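Local structure of reticulocyte-binding protein 2a (Plasmodium vivax, 4Z8N) at residues Y7-N12 / I17-Y22; E219-K224 / K264-R269. The protein probably mediates attachment of the malaria parasite to red blood cells during invasion, the fragment here being its erythrocyte-binding domain. All coordinates share one frame; numbering follows the deposited sequence.

Overall arrangement
Near the N terminus the chain runs through 7-12, turns, and comes back along 17-22. Interaction 1 closes this short loop as a two-stranded antiparallel hairpin, the sheet of an otherwise helical domain. The chain then passes through a long series of helices. Interaction 2 closes a second loop of about 40 residues, where helix 199-237 meets helix 246-297. The two loops follow one another in series and neither nest nor cross. The centres of interactions 1 and 2 lie about 10 Å apart. They meet in space through Asp9 of the hairpin, whose carboxylate binds His221 and Arg269 of the helix pair. The N-terminal hairpin is thereby tied to two long C-terminal helices.

Interaction 1. Residues Y7-N12 / I17-Y22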
loop_
_atom_site.group_PDB
_atom_site.type_symbol
_atom_site.label_atom_id
_atom_site.label_comp_id
_atom_site.label_asym_id
_atom_site.label_seq_id
_atom_site.Cartn_x
_atom_site.Cartn_y
_atom_site.Cartn_z
ATOM N N TYR A 7 5.527 5.526 1.106
ATOM C CA TYR A 7 4.305 5.386 1.897
ATOM C C TYR A 7 3.036 5.816 1.168
ATOM O O TYR A 7 1.935 5.432 1.562
ATOM C CB TYR A 7 4.428 6.184 3.203
ATOM C CG TYR A 7 4.682 7.669 3.024
ATOM C CD1 TYR A 7 3.633 8.564 2.844
ATOM C CD2 TYR A 7 5.976 8.177 3.045
ATOM C CE1 TYR A 7 3.868 9.925 2.688
ATOM C CE2 TYR A 7 6.222 9.529 2.889
ATOM C CZ TYR A 7 5.166 10.399 2.710
ATOM O OH TYR A 7 5.419 11.745 2.555
ATOM N N LEU A 8 3.176 6.612 0.114
ATOM C CA LEU A 8 2.001 7.229 -0.491
ATOM C C LEU A 8 1.221 6.273 -1.386
ATOM O O LEU A 8 1.570 6.050 -2.543
ATOM C CB LEU A 8 2.392 8.476 -1.287
ATOM C CG LEU A 8 1.194 9.273 -1.815
ATOM C CD1 LEU A 8 0.236 9.635 -0.685
ATOM C CD2 LEU A 8 1.648 10.522 -2.551
ATOM N N ASP A 9 0.158 5.714 -0.825
ATOM C CA ASP A 9 -0.811 4.933 -1.578
ATOM C C ASP A 9 -2.176 5.576 -1.379
ATOM O O ASP A 9 -2.345 6.393 -0.476
ATOM C CB ASP A 9 -0.823 3.473 -1.121
ATOM C CG ASP A 9 0.485 2.763 -1.404
ATOM O OD1 ASP A 9 1.130 3.085 -2.424
ATOM O OD2 ASP A 9 0.870 1.880 -0.610
ATOM N N PHE A 10 -3.147 5.216 -2.210
ATOM C CA PHE A 10 -4.472 5.820 -2.107
ATOM C C PHE A 10 -5.567 4.779 -1.913
ATOM O O PHE A 10 -5.788 3.922 -2.770
ATOM C CB PHE A 10 -4.762 6.664 -3.349
ATOM C CG PHE A 10 -3.736 7.728 -3.601
ATOM C CD1 PHE A 10 -3.705 8.877 -2.825
ATOM C CD2 PHE A 10 -2.791 7.574 -4.602
ATOM C CE1 PHE A 10 -2.757 9.854 -3.046
ATOM C CE2 PHE A 10 -1.838 8.548 -4.830
ATOM C CZ PHE A 10 -1.821 9.691 -4.053
ATOM N N SER A 11 -6.245 4.857 -0.773
ATOM C CA SER A 11 -7.388 3.995 -0.499
ATOM C C SER A 11 -8.678 4.737 -0.825
ATOM O O SER A 11 -8.651 5.934 -1.114
ATOM C CB SER A 11 -7.383 3.536 0.958
ATOM O OG SER A 11 -8.124 2.338 1.111
ATOM N N ASN A 12 -9.809 4.040 -0.779
ATOM C CA ASN A 12 -11.070 4.681 -1.134
ATOM C C ASN A 12 -12.312 4.108 -0.464
ATOM O O ASN A 12 -12.245 3.482 0.596
ATOM C CB ASN A 12 -11.268 4.637 -2.654
ATOM C CG ASN A 12 -11.474 3.223 -3.188
ATOM O OD1 ASN A 12 -11.435 2.241 -2.443
ATOM N ND2 ASN A 12 -11.710 3.119 -4.489
ATOM N N ILE A 17 -6.768 -0.433 -2.495
ATOM C CA ILE A 17 -5.607 0.423 -2.325
ATOM C C ILE A 17 -4.878 0.528 -3.651
ATOM O O ILE A 17 -4.353 -0.462 -4.163
ATOM C CB ILE A 17 -4.650 -0.106 -1.233
ATOM C CG1 ILE A 17 -5.351 -0.140 0.130
ATOM C CG2 ILE A 17 -3.397 0.755 -1.162
ATOM C CD1 ILE A 17 -4.476 -0.665 1.259
ATOM N N ILE A 18 -4.872 1.726 -4.222
ATOM C CA ILE A 18 -4.110 1.975 -5.435
ATOM C C ILE A 18 -2.727 2.473 -5.050
ATOM O O ILE A 18 -2.593 3.508 -4.398
ATOM C CB ILE A 18 -4.807 2.990 -6.346
ATOM C CG1 ILE A 18 -6.141 2.423 -6.832
ATOM C CG2 ILE A 18 -3.914 3.344 -7.525
ATOM C CD1 ILE A 18 -6.907 3.358 -7.731
ATOM N N SER A 19 -1.701 1.726 -5.442
ATOM C CA SER A 19 -0.341 2.037 -5.032
ATOM C C SER A 19 0.404 2.831 -6.099
ATOM O O SER A 19 0.163 2.665 -7.295
ATOM C CB SER A 19 0.418 0.751 -4.702
ATOM O OG SER A 19 1.729 1.033 -4.251
ATOM N N THR A 20 1.306 3.700 -5.656
ATOM C CA THR A 20 2.111 4.499 -6.572
ATOM C C THR A 20 3.347 3.735 -7.031
ATOM O O THR A 20 4.112 4.221 -7.864
ATOM C CB THR A 20 2.549 5.824 -5.924
ATOM O OG1 THR A 20 3.127 5.558 -4.640
ATOM C CG2 THR A 20 1.361 6.759 -5.759
ATOM N N VAL A 21 3.537 2.539 -6.483
ATOM C CA VAL A 21 4.683 1.708 -6.834
ATOM C C VAL A 21 4.240 0.360 -7.407
ATOM O O VAL A 21 3.136 -0.116 -7.130
ATOM C CB VAL A 21 5.603 1.471 -5.613
ATOM C CG1 VAL A 21 6.068 2.797 -5.027
ATOM C CG2 VAL A 21 4.899 0.635 -4.559
ATOM N N TYR A 22 5.104 -0.235 -8.224
ATOM C CA TYR A 22 4.854 -1.537 -8.838
ATOM C C TYR A 22 4.467 -2.570 -7.780
ATOM O O TYR A 22 5.072 -2.609 -6.713
ATOM C CB TYR A 22 6.103 -1.988 -9.604
ATOM C CG TYR A 22 5.954 -3.270 -10.390
ATOM C CD1 TYR A 22 6.145 -4.508 -9.786
ATOM C CD2 TYR A 22 5.646 -3.244 -11.745
ATOM C CE1 TYR A 22 6.016 -5.680 -10.501
ATOM C CE2 TYR A 22 5.519 -4.413 -12.469
ATOM C CZ TYR A 22 5.704 -5.628 -11.843
ATOM O OH TYR A 22 5.578 -6.794 -12.561
#
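Leu8 meets Thr20 through its backbone. The hydroxyl Thr20 OG1 donates to Leu8 O at 2.7 Å, nearly head-on to the carbonyl. The Thr20 torsion places OG1 between its own backbone N and carbonyl carbon (chi1 50°), and CG2 is turned toward the Phe10 ring. Tyr111 of helix 94-115 touches both Leu8 and Thr20.

Asp9 follows, its carboxylate met by two groups of the other strand segment. Ser19 OG donates to Asp9 OD1 at 2.8 Å, from above the carboxylate plane. Thr20 N also reaches Asp9 OD1, at a longer 3.3 Å and from the same face. Two donors thus grip one oxygen. The other, OD2, is bound by His221 and forms a salt bridge with Arg269, so both oxygens of this buried acid have partners. Ser19 OG in turn accepts from Val21 N, at 3.2 Å, in an ST turn. Nearer the backbone, Ile17 CG2 packs against Asp9 CB.

Phe10 pairs with Ile18 as the antiparallel hydrogen-bonded pair of this small beta hairpin. Phe10 N donates to Ile18 O at 2.8 Å, and Ile18 N returns a bond to Phe10 O, also at 2.8 Å. The strands run at 161° to each other. Their side chains alternate between two faces. Asp9, Ser11, Ile17 and Ser19 lie on the face toward helices 199-237 and 246-297. Phe10 and Ile18 lie on the other face and both touch Gln116. The Phe10 ring also packs on Lys112 and Val115, and its CE2 lies 3.8 Å from Thr20 CG2, the two side chains crossing at about a right angle.

Ser11 ends the contact, its OG lying beside Ile17 CG1 at 3.8 Å. That hydroxyl is hydrogen-bonded to Gln16 O, within the turn.

Interaction 2. Residues E219-K224 / K264-R269; sequences EAHTGK and KFSLKR
His221 and Ser266 form the one hydrogen bond between these two helical segments. His221 ND1 and Ser266 OG are 2.8 Å apart and the bond is almost straight, at 173°. The hydroxyl sits at the ring edge, in the ring plane. Either atom could be the donor. Close to the same hydroxyl is Lys224, whose CB comes within 3.2 Å of Ser266 OG. Arg269 takes a face of the imidazole. Its CB stands 3.6 Å from the centroid of the His221 ring, only 16° off the normal, in a CH-pi contact. CG follows beside CE1 and NE2 of the ring.

The helices cross here as neighbours in the helical erythrocyte-binding domain, within its Rh5 coiled-coil family region. The segment axes run at 141° and approach to 8.3 Å. The small Ser266 suits this close crossing: its CB reaches 3.4 Å from His221 O, and the CA atoms of His221 and Ser266 are just 4.9 Å apart.

Further out, the polar ends turn to the N-terminal hairpin. His221 NE2 is hydrogen-bonded to Asp9, so both ring nitrogens are engaged and the ring rotation is fixed. The Arg269 chain bends twice, at chi2 and chi3, which carries its guanidinium away from helix segment 219-224, its plane nearly perpendicular to the imidazole. There NE makes a salt bridge with Asp9, and NH2 donates to Leu5 O. Lys224 likewise leads away, and its NZ binds Gly15 O in the hairpin turn. Ile17 packs against Ala220 and His221.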
loop_
_atom_site.group_PDB
_atom_site.type_symbol
_atom_site.label_atom_id
_atom_site.label_comp_id
_atom_site.label_asym_id
_atom_site.label_seq_id
_atom_site.Cartn_x
_atom_site.Cartn_y
_atom_site.Cartn_z
ATOM N N GLU A 219 -2.153 1.647 8.506
ATOM C CA GLU A 219 -3.225 0.866 9.116
ATOM C C GLU A 219 -4.072 0.174 8.052
ATOM O O GLU A 219 -4.562 -0.935 8.260
ATOM C CB GLU A 219 -4.114 1.752 9.990
ATOM C CG GLU A 219 -3.464 2.235 11.272
ATOM C CD GLU A 219 -4.319 3.254 12.001
ATOM O OE1 GLU A 219 -5.229 3.830 11.367
ATOM O OE2 GLU A 219 -4.083 3.480 13.204
ATOM N N ALA A 220 -4.241 0.836 6.911
ATOM C CA ALA A 220 -4.976 0.257 5.792
ATOM C C ALA A 220 -4.255 -0.979 5.247
ATOM O O ALA A 220 -4.878 -2.011 4.990
ATOM C CB ALA A 220 -5.171 1.292 4.692
ATOM N N HIS A 221 -2.942 -0.871 5.076
ATOM C CA HIS A 221 -2.135 -2.006 4.640
ATOM C C HIS A 221 -2.096 -3.099 5.702
ATOM O O HIS A 221 -2.116 -4.286 5.380
ATOM C CB HIS A 221 -0.713 -1.563 4.295
ATOM C CG HIS A 221 -0.596 -0.884 2.966
ATOM N ND1 HIS A 221 -0.977 -1.491 1.787
ATOM C CD2 HIS A 221 -0.130 0.340 2.626
ATOM C CE1 HIS A 221 -0.759 -0.664 0.781
ATOM N NE2 HIS A 221 -0.247 0.455 1.262
ATOM N N THR A 222 -2.032 -2.690 6.966
ATOM C CA THR A 222 -2.027 -3.626 8.086
ATOM C C THR A 222 -3.293 -4.485 8.105
ATOM O O THR A 222 -3.238 -5.686 8.380
ATOM C CB THR A 222 -1.892 -2.879 9.431
ATOM O OG1 THR A 222 -0.527 -2.492 9.623
ATOM C CG2 THR A 222 -2.322 -3.760 10.587
ATOM N N GLY A 223 -4.430 -3.863 7.808
ATOM C CA GLY A 223 -5.686 -4.584 7.716
ATOM C C GLY A 223 -5.653 -5.666 6.649
ATOM O O GLY A 223 -6.177 -6.760 6.852
ATOM N N LYS A 224 -5.032 -5.358 5.513
ATOM C CA LYS A 224 -4.923 -6.311 4.412
ATOM C C LYS A 224 -3.997 -7.468 4.772
ATOM O O LYS A 224 -4.282 -8.624 4.456
ATOM C CB LYS A 224 -4.416 -5.622 3.143
ATOM C CG LYS A 224 -5.271 -4.457 2.675
ATOM C CD LYS A 224 -6.660 -4.912 2.269
ATOM C CE LYS A 224 -7.436 -3.772 1.631
ATOM N NZ LYS A 224 -8.785 -4.199 1.179
ATOM N N LYS A 264 0.737 -10.151 0.330
ATOM C CA LYS A 264 2.011 -9.743 -0.250
ATOM C C LYS A 264 1.993 -8.292 -0.734
ATOM O O LYS A 264 2.959 -7.556 -0.547
ATOM C CB LYS A 264 2.380 -10.677 -1.406
ATOM C CG LYS A 264 3.693 -10.340 -2.094
ATOM C CD LYS A 264 3.949 -11.283 -3.259
ATOM C CE LYS A 264 5.218 -10.923 -4.009
ATOM N NZ LYS A 264 5.436 -11.837 -5.167
ATOM N N PHE A 265 0.890 -7.895 -1.360
ATOM C CA PHE A 265 0.737 -6.549 -1.897
ATOM C C PHE A 265 0.909 -5.489 -0.804
ATOM O O PHE A 265 1.544 -4.459 -1.024
ATOM C CB PHE A 265 -0.636 -6.412 -2.568
ATOM C CG PHE A 265 -0.843 -5.113 -3.294
ATOM C CD1 PHE A 265 -0.168 -4.847 -4.474
ATOM C CD2 PHE A 265 -1.742 -4.172 -2.814
ATOM C CE1 PHE A 265 -0.369 -3.660 -5.152
ATOM C CE2 PHE A 265 -1.947 -2.981 -3.490
ATOM C CZ PHE A 265 -1.261 -2.725 -4.659
ATOM N N SER A 266 0.359 -5.754 0.377
ATOM C CA SER A 266 0.404 -4.778 1.465
ATOM C C SER A 266 1.640 -4.917 2.350
ATOM O O SER A 266 2.101 -3.930 2.926
ATOM C CB SER A 266 -0.858 -4.881 2.320
ATOM O OG SER A 266 -1.926 -4.169 1.719
ATOM N N LEU A 267 2.174 -6.131 2.458
ATOM C CA LEU A 267 3.357 -6.369 3.286
ATOM C C LEU A 267 4.542 -5.532 2.815
ATOM O O LEU A 267 5.240 -4.919 3.620
ATOM C CB LEU A 267 3.735 -7.853 3.278
ATOM C CG LEU A 267 4.979 -8.230 4.087
ATOM C CD1 LEU A 267 4.746 -7.984 5.569
ATOM C CD2 LEU A 267 5.377 -9.678 3.840
ATOM N N LYS A 268 4.752 -5.509 1.503
ATOM C CA LYS A 268 5.847 -4.760 0.899
ATOM C C LYS A 268 5.777 -3.277 1.256
ATOM O O LYS A 268 6.802 -2.625 1.451
ATOM C CB LYS A 268 5.828 -4.937 -0.622
ATOM C CG LYS A 268 6.895 -4.148 -1.359
ATOM C CD LYS A 268 6.914 -4.492 -2.837
ATOM C CE LYS A 268 6.275 -3.395 -3.670
ATOM N NZ LYS A 268 6.268 -3.747 -5.115
ATOM N N ARG A 269 4.558 -2.759 1.357
ATOM C CA ARG A 269 4.333 -1.344 1.631
ATOM C C ARG A 269 4.442 -1.031 3.116
ATOM O O ARG A 269 4.857 0.064 3.497
ATOM C CB ARG A 269 2.963 -0.915 1.105
ATOM C CG ARG A 269 2.795 -1.155 -0.377
ATOM C CD ARG A 269 3.821 -0.359 -1.161
ATOM N NE ARG A 269 3.471 1.057 -1.230
ATOM C CZ ARG A 269 4.355 2.039 -1.365
ATOM N NH1 ARG A 269 5.650 1.762 -1.433
ATOM N NH2 ARG A 269 3.944 3.298 -1.428
#